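Local coordinates for protein RNA-directed RNA polymerase (Infectious pancreatic necrosis virus, PDB 3ZED) that probably copies the viral RNA genome as an RNA-dependent RNA polymerase, occurring both free and covalently attached to the genomic RNA, and binds the capsid protein VP3, at residues B[77-83]-B[222-228]; B[173-178]-B[404-409]. All coordinates share one frame. Residue numbers count along the deposited sequence, not the author numbering.

Interaction 1: residues B[77-83]-B[222-228]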
loop_
_atom_site.group_PDB
_atom_site.type_symbol
_atom_site.label_atom_id
_atom_site.label_comp_id
_atom_site.label_asym_id
_atom_site.label_seq_id
_atom_site.Cartn_x
_atom_site.Cartn_y
_atom_site.Cartn_z
ATOM N N LEU B 77 15.811 -3.068 -27.844
ATOM C CA LEU B 77 15.884 -4.271 -27.013
ATOM C C LEU B 77 16.308 -5.462 -27.888
ATOM O O LEU B 77 15.452 -6.259 -28.280
ATOM C CB LEU B 77 14.549 -4.534 -26.292
ATOM C CG LEU B 77 14.050 -3.452 -25.336
ATOM C CD1 LEU B 77 12.626 -3.710 -24.936
ATOM C CD2 LEU B 77 14.930 -3.335 -24.098
ATOM N N PRO B 78 17.623 -5.573 -28.247
ATOM C CA PRO B 78 18.061 -6.667 -29.137
ATOM C C PRO B 78 17.881 -8.065 -28.550
ATOM O O PRO B 78 17.562 -8.992 -29.303
ATOM C CB PRO B 78 19.546 -6.364 -29.368
ATOM C CG PRO B 78 19.702 -4.923 -29.062
ATOM C CD PRO B 78 18.761 -4.687 -27.923
ATOM N N ARG B 79 18.060 -8.212 -27.222
ATOM C CA ARG B 79 17.892 -9.471 -26.498
ATOM C C ARG B 79 16.453 -10.028 -26.596
ATOM O O ARG B 79 16.253 -11.232 -26.429
ATOM C CB ARG B 79 18.239 -9.259 -25.020
ATOM C CG ARG B 79 19.719 -9.145 -24.717
ATOM C CD ARG B 79 19.987 -9.008 -23.214
ATOM N NE ARG B 79 19.531 -10.144 -22.400
ATOM C CZ ARG B 79 20.268 -11.212 -22.104
ATOM N NH1 ARG B 79 21.514 -11.312 -22.550
ATOM N NH2 ARG B 79 19.764 -12.188 -21.365
ATOM N N LEU B 80 15.463 -9.147 -26.845
ATOM C CA LEU B 80 14.049 -9.513 -26.908
ATOM C C LEU B 80 13.484 -9.439 -28.342
ATOM O O LEU B 80 12.292 -9.162 -28.515
ATOM C CB LEU B 80 13.226 -8.610 -25.961
ATOM C CG LEU B 80 13.634 -8.533 -24.485
ATOM C CD1 LEU B 80 12.801 -7.511 -23.770
ATOM C CD2 LEU B 80 13.487 -9.876 -23.779
ATOM N N ARG B 81 14.319 -9.730 -29.362
ATOM C CA ARG B 81 13.903 -9.721 -30.771
ATOM C C ARG B 81 12.842 -10.801 -31.045
ATOM O O ARG B 81 11.942 -10.599 -31.863
ATOM C CB ARG B 81 15.113 -9.921 -31.689
ATOM N N GLN B 82 12.943 -11.927 -30.326
ATOM C CA GLN B 82 12.031 -13.058 -30.406
ATOM C C GLN B 82 10.657 -12.697 -29.817
ATOM O O GLN B 82 9.647 -13.217 -30.285
ATOM C CB GLN B 82 12.654 -14.260 -29.680
ATOM C CG GLN B 82 11.833 -15.541 -29.676
ATOM C CD GLN B 82 12.113 -16.450 -30.836
ATOM O OE1 GLN B 82 12.936 -17.377 -30.739
ATOM N NE2 GLN B 82 11.238 -16.355 -31.824
ATOM N N MET B 83 10.618 -11.806 -28.813
ATOM C CA MET B 83 9.379 -11.352 -28.167
ATOM C C MET B 83 8.577 -10.426 -29.090
ATOM O O MET B 83 7.351 -10.335 -28.957
ATOM C CB MET B 83 9.692 -10.633 -26.850
ATOM C CG MET B 83 9.345 -11.439 -25.638
ATOM S SD MET B 83 9.589 -10.521 -24.108
ATOM C CE MET B 83 7.978 -9.840 -23.868
ATOM N N SER B 222 15.064 -5.606 -18.282
ATOM C CA SER B 222 14.770 -6.429 -19.468
ATOM C C SER B 222 15.520 -7.770 -19.469
ATOM O O SER B 222 15.062 -8.721 -20.110
ATOM C CB SER B 222 15.099 -5.674 -20.750
ATOM O OG SER B 222 16.493 -5.433 -20.879
ATOM N N TRP B 223 16.674 -7.843 -18.768
ATOM C CA TRP B 223 17.490 -9.052 -18.690
ATOM C C TRP B 223 16.847 -10.121 -17.767
ATOM O O TRP B 223 17.337 -11.247 -17.701
ATOM C CB TRP B 223 18.909 -8.703 -18.223
ATOM C CG TRP B 223 19.755 -8.047 -19.270
ATOM C CD1 TRP B 223 19.459 -6.922 -19.983
ATOM C CD2 TRP B 223 21.076 -8.440 -19.669
ATOM N NE1 TRP B 223 20.507 -6.601 -20.820
ATOM C CE2 TRP B 223 21.527 -7.496 -20.620
ATOM C CE3 TRP B 223 21.940 -9.481 -19.286
ATOM C CZ2 TRP B 223 22.788 -7.593 -21.236
ATOM C CZ3 TRP B 223 23.188 -9.577 -19.894
ATOM C CH2 TRP B 223 23.602 -8.642 -20.856
ATOM N N LEU B 224 15.765 -9.765 -17.059
ATOM C CA LEU B 224 15.036 -10.683 -16.181
ATOM C C LEU B 224 13.961 -11.462 -16.991
ATOM O O LEU B 224 13.284 -12.345 -16.449
ATOM C CB LEU B 224 14.418 -9.908 -15.000
ATOM C CG LEU B 224 15.248 -9.846 -13.698
ATOM C CD1 LEU B 224 16.598 -9.121 -13.899
ATOM C CD2 LEU B 224 14.447 -9.211 -12.575
ATOM N N ILE B 225 13.850 -11.149 -18.305
ATOM C CA ILE B 225 12.946 -11.823 -19.225
ATOM C C ILE B 225 13.736 -12.903 -19.931
ATOM O O ILE B 225 14.727 -12.633 -20.613
ATOM C CB ILE B 225 12.222 -10.894 -20.247
ATOM C CG1 ILE B 225 11.367 -9.819 -19.562
ATOM C CG2 ILE B 225 11.359 -11.742 -21.218
ATOM C CD1 ILE B 225 11.210 -8.594 -20.397
ATOM N N ASN B 226 13.282 -14.125 -19.770
ATOM C CA ASN B 226 13.880 -15.273 -20.414
ATOM C C ASN B 226 12.855 -15.789 -21.425
ATOM O O ASN B 226 11.957 -16.539 -21.040
ATOM C CB ASN B 226 14.280 -16.313 -19.342
ATOM C CG ASN B 226 14.783 -17.654 -19.845
ATOM O OD1 ASN B 226 15.121 -17.854 -21.031
ATOM N ND2 ASN B 226 14.858 -18.605 -18.922
ATOM N N TYR B 227 12.940 -15.314 -22.696
ATOM C CA TYR B 227 12.006 -15.722 -23.753
ATOM C C TYR B 227 12.725 -16.324 -24.966
ATOM O O TYR B 227 13.694 -15.751 -25.468
ATOM C CB TYR B 227 11.102 -14.549 -24.211
ATOM C CG TYR B 227 9.934 -14.980 -25.081
ATOM C CD1 TYR B 227 8.763 -15.474 -24.516
ATOM C CD2 TYR B 227 10.017 -14.932 -26.472
ATOM C CE1 TYR B 227 7.699 -15.906 -25.310
ATOM C CE2 TYR B 227 8.960 -15.360 -27.276
ATOM C CZ TYR B 227 7.799 -15.840 -26.689
ATOM O OH TYR B 227 6.742 -16.257 -27.460
ATOM N N THR B 228 12.223 -17.481 -25.435
ATOM C CA THR B 228 12.690 -18.205 -26.641
ATOM C C THR B 228 11.497 -18.794 -27.407
ATOM O O THR B 228 11.551 -18.926 -28.626
ATOM C CB THR B 228 13.686 -19.347 -26.313
ATOM O OG1 THR B 228 13.076 -20.281 -25.417
ATOM C CG2 THR B 228 15.007 -18.852 -25.748
HETATM O O HOH W 1 17.527 -12.445 -19.922
HETATM O O HOH W 2 16.549 -9.213 -22.168
#
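Arg79 reaches across to Trp223 with an m, t, p side chain whose chi3 turn lays the guanidinium flat on the indole, planes at 9° and centres 3.9 Å apart. This is a stacked cation-pi pair, with Arg79 CZ 3.9 Å from the centroid of the six-membered ring of Trp223, while Arg79 CD makes a CH-pi contact over the five-membered ring. Two waters extend the link: one joins Arg79 NH2 to the carbonyls of Trp223 and Ile225, the other Arg79 NE to Ser222 O. Next to the stack, Leu80 CD2 (m, t rotamer) and Met83 SD meet Ile225 CG2 at 3.8 and 3.6 Å. Met83, with chi1 between wells at -107°, sets CG over the face of Tyr227 in a CH-pi contact, its SD oblique to that ring and 5.3 Å from the centroid; Tyr227 OH is hydrogen-bonded to Asp86. The contact pairs an Arg-Trp cation-pi stack with a Met-aromatic contact, the stack forming part of the surface on which the VP3 chain packs.

Interaction 2: residues B[173-178]-B[404-409]. With K (potassium ion), chain K.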
loop_
_atom_site.group_PDB
_atom_site.type_symbol
_atom_site.label_atom_id
_atom_site.label_comp_id
_atom_site.label_asym_id
_atom_site.label_seq_id
_atom_site.Cartn_x
_atom_site.Cartn_y
_atom_site.Cartn_z
ATOM N N ALA B 173 -3.161 20.168 3.300
ATOM C CA ALA B 173 -3.270 19.325 4.497
ATOM C C ALA B 173 -2.015 18.407 4.639
ATOM O O ALA B 173 -1.468 18.298 5.744
ATOM C CB ALA B 173 -4.537 18.493 4.437
ATOM N N MET B 174 -1.523 17.824 3.513
ATOM C CA MET B 174 -0.307 16.978 3.490
ATOM C C MET B 174 0.909 17.802 3.905
ATOM O O MET B 174 1.667 17.351 4.764
ATOM C CB MET B 174 -0.073 16.317 2.116
ATOM C CG MET B 174 -1.218 15.421 1.677
ATOM S SD MET B 174 -1.637 14.019 2.813
ATOM C CE MET B 174 -0.535 12.755 2.188
ATOM N N LYS B 175 1.075 19.023 3.327
ATOM C CA LYS B 175 2.162 19.940 3.676
ATOM C C LYS B 175 2.081 20.301 5.170
ATOM O O LYS B 175 3.115 20.369 5.829
ATOM C CB LYS B 175 2.118 21.200 2.788
ATOM C CG LYS B 175 3.162 22.251 3.165
ATOM C CD LYS B 175 3.127 23.459 2.247
ATOM C CE LYS B 175 4.128 24.521 2.659
ATOM N NZ LYS B 175 3.575 25.408 3.711
ATOM N N GLY B 176 0.867 20.518 5.677
ATOM C CA GLY B 176 0.602 20.820 7.081
ATOM C C GLY B 176 1.081 19.734 8.027
ATOM O O GLY B 176 1.696 20.040 9.053
ATOM N N VAL B 177 0.846 18.452 7.669
ATOM C CA VAL B 177 1.324 17.286 8.453
ATOM C C VAL B 177 2.880 17.218 8.392
ATOM O O VAL B 177 3.536 17.041 9.423
ATOM C CB VAL B 177 0.650 15.941 8.007
ATOM C CG1 VAL B 177 1.386 14.723 8.565
ATOM C CG2 VAL B 177 -0.822 15.899 8.406
ATOM N N ALA B 178 3.458 17.426 7.200
ATOM C CA ALA B 178 4.903 17.374 6.991
ATOM C C ALA B 178 5.674 18.522 7.640
ATOM O O ALA B 178 6.797 18.288 8.097
ATOM C CB ALA B 178 5.218 17.357 5.498
ATOM N N GLU B 404 -1.585 10.157 11.210
ATOM C CA GLU B 404 -2.408 11.179 10.602
ATOM C C GLU B 404 -1.869 11.430 9.209
ATOM O O GLU B 404 -0.741 11.887 9.080
ATOM C CB GLU B 404 -2.436 12.454 11.463
ATOM C CG GLU B 404 -3.173 13.604 10.797
ATOM C CD GLU B 404 -3.188 14.933 11.527
ATOM O OE1 GLU B 404 -2.240 15.219 12.295
ATOM O OE2 GLU B 404 -4.140 15.711 11.295
ATOM N N LYS B 405 -2.673 11.090 8.176
ATOM C CA LYS B 405 -2.333 11.252 6.755
ATOM C C LYS B 405 -0.946 10.683 6.552
ATOM O O LYS B 405 -0.058 11.400 6.095
ATOM C CB LYS B 405 -2.415 12.748 6.339
ATOM C CG LYS B 405 -3.831 13.301 6.398
ATOM C CD LYS B 405 -3.870 14.814 6.328
ATOM C CE LYS B 405 -5.273 15.320 6.541
ATOM N NZ LYS B 405 -5.581 15.539 7.983
ATOM N N GLY B 406 -0.770 9.438 7.024
ATOM C CA GLY B 406 0.478 8.674 7.098
ATOM C C GLY B 406 1.658 9.101 6.247
ATOM O O GLY B 406 2.686 9.534 6.776
ATOM N N GLU B 407 1.512 8.934 4.920
ATOM C CA GLU B 407 2.480 9.216 3.850
ATOM C C GLU B 407 3.190 10.585 3.988
ATOM O O GLU B 407 4.381 10.680 3.689
ATOM C CB GLU B 407 1.774 9.152 2.479
ATOM C CG GLU B 407 1.407 7.742 2.026
ATOM C CD GLU B 407 0.034 7.217 2.422
ATOM O OE1 GLU B 407 -0.463 7.583 3.510
ATOM O OE2 GLU B 407 -0.545 6.425 1.642
ATOM N N ALA B 408 2.470 11.623 4.462
ATOM C CA ALA B 408 2.989 12.996 4.627
ATOM C C ALA B 408 4.075 13.091 5.706
ATOM O O ALA B 408 4.854 14.050 5.689
ATOM C CB ALA B 408 1.841 13.958 4.956
ATOM N N ASN B 409 4.135 12.115 6.641
ATOM C CA ASN B 409 5.127 12.064 7.740
ATOM C C ASN B 409 6.469 11.448 7.290
ATOM O O ASN B 409 7.459 11.484 8.029
ATOM C CB ASN B 409 4.583 11.246 8.910
ATOM C CG ASN B 409 3.366 11.844 9.566
ATOM O OD1 ASN B 409 3.447 12.742 10.402
ATOM N ND2 ASN B 409 2.212 11.329 9.236
HETATM K K K K . 4.788 15.122 10.889
#
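Val177, Ala408 and Met174 bury the most surface where helix residues 173-178 meet the loop 404-409. Val177 points at the loop: its CG1 lies 3.7 Å from Ala408 CB and 3.6 Å from Glu404 O, and its CG2 rests 3.8 Å from Lys405 CD. Ala408, small and directed at the helix, fits between Val177 and Met174, its CB 3.4 Å from Met174 O. The m, m, m side chain of Met174 folds along the loop, bringing SD to 3.8 Å from Lys405 CB and CE to 3.8 Å from Ala408 CB. Beside this apolar packing a potassium ion bridges the segments, bound by Val177 O at 2.7 Å and Asn409 OD1 at 2.8 Å, with Asn182, Asn184, Gly512 and Asn514 completing the site. Asn409 ND2 donates to the carbonyls of Glu404 and Gly406, consistent with OD1 being held facing the ion. The contact thus joins the C-terminal part of helix 164-179 to the turn between strand 397-403 and helix 412-426, with helix 476-493 packing on Glu407 and Asn409.

Both contacts belong to the palm-domain part of the polymerase sequence, yet they lie on opposite sides of the chain's centre, with their own centres about 42 Å apart and nearest atoms about 26 Å apart. Along the chain their segments alternate: 77-83, 173-178, 222-228, then 404-409, so the path from the first half of interaction 1 to its second half passes through helix 164-179 of interaction 2. They share no helix or strand. Interaction 1 is the more peripheral, its centre about 31 Å from the chain centre, and meets VP3; interaction 2, at about 16 Å, joins helix 164-179 to the loop that leaves strand 397-403 of the four-stranded antiparallel sheet. One therefore belongs to a partner-binding surface, the other to a potassium site nearer the middle.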